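Local coordinates for protein DNA polymerase II large subunit (Pyrococcus horikoshii, PDB 7OEC) that is interrupted by a mini-intein, a domain that probably cuts itself out by protein splicing and joins the flanking parts of the polymerase, at residues Ala4-Gly7 with Asp8-Ile11; Leu99-Asn103 with Gly104-Glu108. The protein carries 2 engineered substitutions. All coordinates share one frame; numbering follows the deposited sequence.

Contact 1: residues Ala4-Gly7 with Asp8-Ile11. Engineered in segment 4-7: Ala4 (natural residue Cys).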
# COMPACT_ATOMS: atom_id res chain seq x y z
N ALA A 4 1.12 4.52 7.72
CA ALA A 4 -0.23 4.17 7.32
C ALA A 4 -0.55 4.82 5.96
O ALA A 4 0.23 5.58 5.41
CB ALA A 4 -1.24 4.63 8.38
N PHE A 5 -1.72 4.50 5.44
CA PHE A 5 -2.28 5.05 4.24
C PHE A 5 -3.64 5.67 4.55
O PHE A 5 -4.33 5.27 5.50
CB PHE A 5 -2.58 3.92 3.25
CG PHE A 5 -1.42 3.09 2.82
CD1 PHE A 5 -0.61 3.51 1.81
CD2 PHE A 5 -1.20 1.86 3.34
CE1 PHE A 5 0.42 2.74 1.34
CE2 PHE A 5 -0.21 1.08 2.86
CZ PHE A 5 0.60 1.52 1.85
N PRO A 6 -4.10 6.59 3.71
CA PRO A 6 -5.48 7.05 3.82
C PRO A 6 -6.45 5.91 3.51
O PRO A 6 -6.17 5.01 2.71
CB PRO A 6 -5.57 8.15 2.76
CG PRO A 6 -4.40 8.03 1.94
CD PRO A 6 -3.36 7.23 2.62
N GLY A 7 -7.62 5.97 4.15
CA GLY A 7 -8.60 4.92 3.99
C GLY A 7 -9.13 4.75 2.59
O GLY A 7 -9.61 3.66 2.27
N ASP A 8 -9.06 5.78 1.74
CA ASP A 8 -9.53 5.64 0.37
C ASP A 8 -8.51 4.99 -0.56
O ASP A 8 -8.81 4.79 -1.73
CB ASP A 8 -10.04 6.98 -0.18
CG ASP A 8 -8.95 8.03 -0.35
OD1 ASP A 8 -7.78 7.74 -0.06
OD2 ASP A 8 -9.28 9.18 -0.78
N THR A 9 -7.35 4.61 -0.05
CA THR A 9 -6.39 3.88 -0.84
C THR A 9 -6.97 2.53 -1.21
O THR A 9 -7.55 1.84 -0.37
CB THR A 9 -5.14 3.64 0.01
OG1 THR A 9 -4.56 4.87 0.44
CG2 THR A 9 -4.08 2.87 -0.74
N ARG A 10 -6.81 2.14 -2.47
CA ARG A 10 -7.31 0.86 -2.93
C ARG A 10 -6.19 -0.16 -2.84
O ARG A 10 -5.01 0.16 -3.06
CB ARG A 10 -7.84 0.93 -4.35
CG ARG A 10 -9.21 1.60 -4.46
CD ARG A 10 -9.11 3.10 -4.38
NE ARG A 10 -8.34 3.70 -5.48
CZ ARG A 10 -7.64 4.83 -5.38
NH1 ARG A 10 -7.58 5.51 -4.21
NH2 ARG A 10 -6.96 5.27 -6.45
N ILE A 11 -6.56 -1.39 -2.51
CA ILE A 11 -5.60 -2.48 -2.43
C ILE A 11 -6.11 -3.72 -3.16
O ILE A 11 -7.30 -4.05 -3.13
CB ILE A 11 -5.27 -2.78 -0.96
CG1 ILE A 11 -4.12 -3.77 -0.87
CG2 ILE A 11 -6.49 -3.18 -0.25
CD1 ILE A 11 -3.50 -3.82 0.51
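Thr9 folds back onto Phe5 and Pro6 across a type I beta turn that runs from Pro6 to Thr9. Thr9 CB lies 3.2 Å from Pro6 O and just touches Phe5 CB. From CB, OG1 is set anti to the carbonyl carbon (chi1 -59°), which swings the hydroxyl back over the proline. There Thr9 OG1 donates a hydrogen bond of 2.8 Å to Pro6 O, slightly tilted from the carbonyl plane. Thr9 OG1 also packs 3.4 Å from Pro6 CD, against the ring, and 3.6 Å from Phe5 CB. The other branch, CG2, is anti to the backbone N, and the Thr9 side chain touches Leu24 and Ile161. Pro6 O takes a second bond, 3.0 Å from Thr9 N, whose donor stands above the carbonyl plane. One threonine therefore grips this carbonyl twice.

The turn joins strand 5-6 to strand 10-15 of the antiparallel sheet of the Hint (Hedgehog/intein) fold. Ala4 is an engineered replacement for the natural cysteine, which in inteins of this kind is typically the first splicing nucleophile. The backbone N of Ala4 bonds to Thr93 OG1, and the Phe5 ring meets that of His96. A valine here has no hydroxyl to give, and Pro6 O would probably be left with a single donor and the turn less firmly fixed.

Asp8 OD1 rests 3.6 Å from Pro6 CB. Arg10 curls back, and its NH1 bonds to Asp8 O at 2.9 Å, with the oxygen in the guanidinium plane.

Contact 2: residues Leu99-Asn103 with Gly104-Glu108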
# COMPACT_ATOMS: atom_id res chain seq x y z
N LEU A 99 8.80 1.92 -1.96
CA LEU A 99 9.75 1.20 -2.80
C LEU A 99 9.94 1.93 -4.12
O LEU A 99 8.98 2.20 -4.83
CB LEU A 99 9.24 -0.20 -3.10
CG LEU A 99 9.05 -1.03 -1.86
CD1 LEU A 99 8.60 -2.39 -2.25
CD2 LEU A 99 10.31 -1.14 -1.02
N VAL A 100 11.19 2.25 -4.43
CA VAL A 100 11.55 2.84 -5.71
C VAL A 100 12.53 1.90 -6.39
O VAL A 100 13.24 1.15 -5.73
CB VAL A 100 12.13 4.26 -5.56
CG1 VAL A 100 11.12 5.22 -4.97
CG2 VAL A 100 13.30 4.27 -4.69
N TYR A 101 12.56 1.92 -7.70
CA TYR A 101 13.35 0.94 -8.42
C TYR A 101 14.58 1.60 -9.01
O TYR A 101 14.47 2.54 -9.80
CB TYR A 101 12.53 0.34 -9.54
CG TYR A 101 13.11 -0.96 -10.04
CD1 TYR A 101 13.75 -1.01 -11.26
CD2 TYR A 101 12.98 -2.14 -9.30
CE1 TYR A 101 14.26 -2.22 -11.77
CE2 TYR A 101 13.51 -3.34 -9.77
CZ TYR A 101 14.14 -3.37 -11.01
OH TYR A 101 14.63 -4.58 -11.47
N GLU A 102 15.74 1.16 -8.59
CA GLU A 102 16.97 1.85 -8.93
C GLU A 102 18.00 0.80 -9.26
O GLU A 102 18.25 -0.11 -8.45
CB GLU A 102 17.46 2.75 -7.78
CG GLU A 102 16.48 3.87 -7.45
CD GLU A 102 17.01 4.95 -6.49
OE1 GLU A 102 16.49 6.11 -6.60
OE2 GLU A 102 17.91 4.63 -5.65
N ASN A 103 18.58 0.90 -10.45
CA ASN A 103 19.73 0.07 -10.82
C ASN A 103 19.43 -1.41 -10.56
O ASN A 103 20.25 -2.17 -10.01
CB ASN A 103 21.02 0.54 -10.11
CG ASN A 103 21.65 1.83 -10.76
OD1 ASN A 103 21.22 2.96 -10.50
ND2 ASN A 103 22.68 1.63 -11.60
N GLY A 104 18.21 -1.81 -10.92
CA GLY A 104 17.86 -3.21 -10.88
C GLY A 104 17.46 -3.76 -9.53
O GLY A 104 17.47 -4.98 -9.36
N LYS A 105 17.10 -2.93 -8.55
CA LYS A 105 16.66 -3.41 -7.25
C LYS A 105 15.61 -2.46 -6.68
O LYS A 105 15.51 -1.30 -7.11
CB LYS A 105 17.86 -3.52 -6.31
CG LYS A 105 18.67 -2.28 -6.18
CD LYS A 105 20.20 -2.64 -5.99
CE LYS A 105 21.10 -1.37 -5.91
NZ LYS A 105 20.46 -0.12 -6.53
N PHE A 106 14.81 -2.95 -5.72
CA PHE A 106 13.87 -2.08 -5.01
C PHE A 106 14.61 -1.49 -3.83
O PHE A 106 15.17 -2.21 -3.02
CB PHE A 106 12.66 -2.84 -4.48
CG PHE A 106 11.70 -3.21 -5.57
CD1 PHE A 106 10.69 -2.32 -5.97
CD2 PHE A 106 11.78 -4.44 -6.19
CE1 PHE A 106 9.79 -2.65 -6.95
CE2 PHE A 106 10.88 -4.78 -7.18
CZ PHE A 106 9.90 -3.88 -7.58
N VAL A 107 14.68 -0.18 -3.80
CA VAL A 107 15.22 0.56 -2.68
C VAL A 107 14.05 1.00 -1.81
O VAL A 107 13.06 1.56 -2.31
CB VAL A 107 15.96 1.80 -3.21
CG1 VAL A 107 16.44 2.61 -2.07
CG2 VAL A 107 17.10 1.40 -4.07
N GLU A 108 14.16 0.76 -0.51
CA GLU A 108 13.13 1.14 0.45
C GLU A 108 13.55 2.46 1.10
O GLU A 108 14.53 2.51 1.85
CB GLU A 108 12.95 0.04 1.48
CG GLU A 108 11.84 0.32 2.49
CD GLU A 108 11.66 -0.80 3.55
OE1 GLU A 108 12.04 -1.96 3.29
OE2 GLU A 108 11.18 -0.49 4.66
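Tyr101 sets its ring edge against the face of Phe106 across a two-stranded antiparallel beta hairpin closed by a type I' turn from Glu102 to Lys105. Their rings form a T-shaped pair, centroids 5.0 Å apart and planes at 72°. Tyr101 CD2 sits over the centre of the Phe106 face. Tyr101 CG is anti to the backbone N (chi1 -162°), which lays the ring along the turn. Lys105 N lies over one face of it, and Tyr101 OH reaches to 3.5 Å from Gly104 C. Leu99 CB adds to this side, 3.9 Å from Phe106 CD1.

The opposite face of the hairpin carries Val100 against Val107, with Glu102 OE2 3.7 Å from Val107 CG2. Backbone hydrogen bonds hold the two strands in register. Val100 and Val107 exchange two of them, and Glu102 N bonds to Lys105 O. Segments 99-102 and 105-108 run at 138° to each other, so the hairpin is strongly twisted. Further out, strand 119-123 backs the aromatic pair, with Ile121 touching both rings. Asn103 and Gly104 both take positive phi, as a type I' turn requires. Beside them, Lys105 bends back, and Glu102 O accepts both Lys105 N (3.0 Å) and Lys105 NZ (2.9 Å), from opposite faces of its carbonyl plane.

The two contacts come in series along the chain: 4-11 near the start, 99-108 well after it. Their centres are 22 Å apart. Their nearest atoms are about 9 Å apart and do not touch. Contact 1 is buried close to the centre of the chain, where a turn joins strands 5-6 and 10-15, both in the large antiparallel sheet. Contact 2 lies at the surface, on the separate hairpin of strands 97-102 and 105-110. The chain links them through strand 89-93, which packs on Phe5 and Pro6, and His96, which precedes the hairpin. The interior beginning of the intein, probably the splicing region, is thus set apart from a peripheral hairpin.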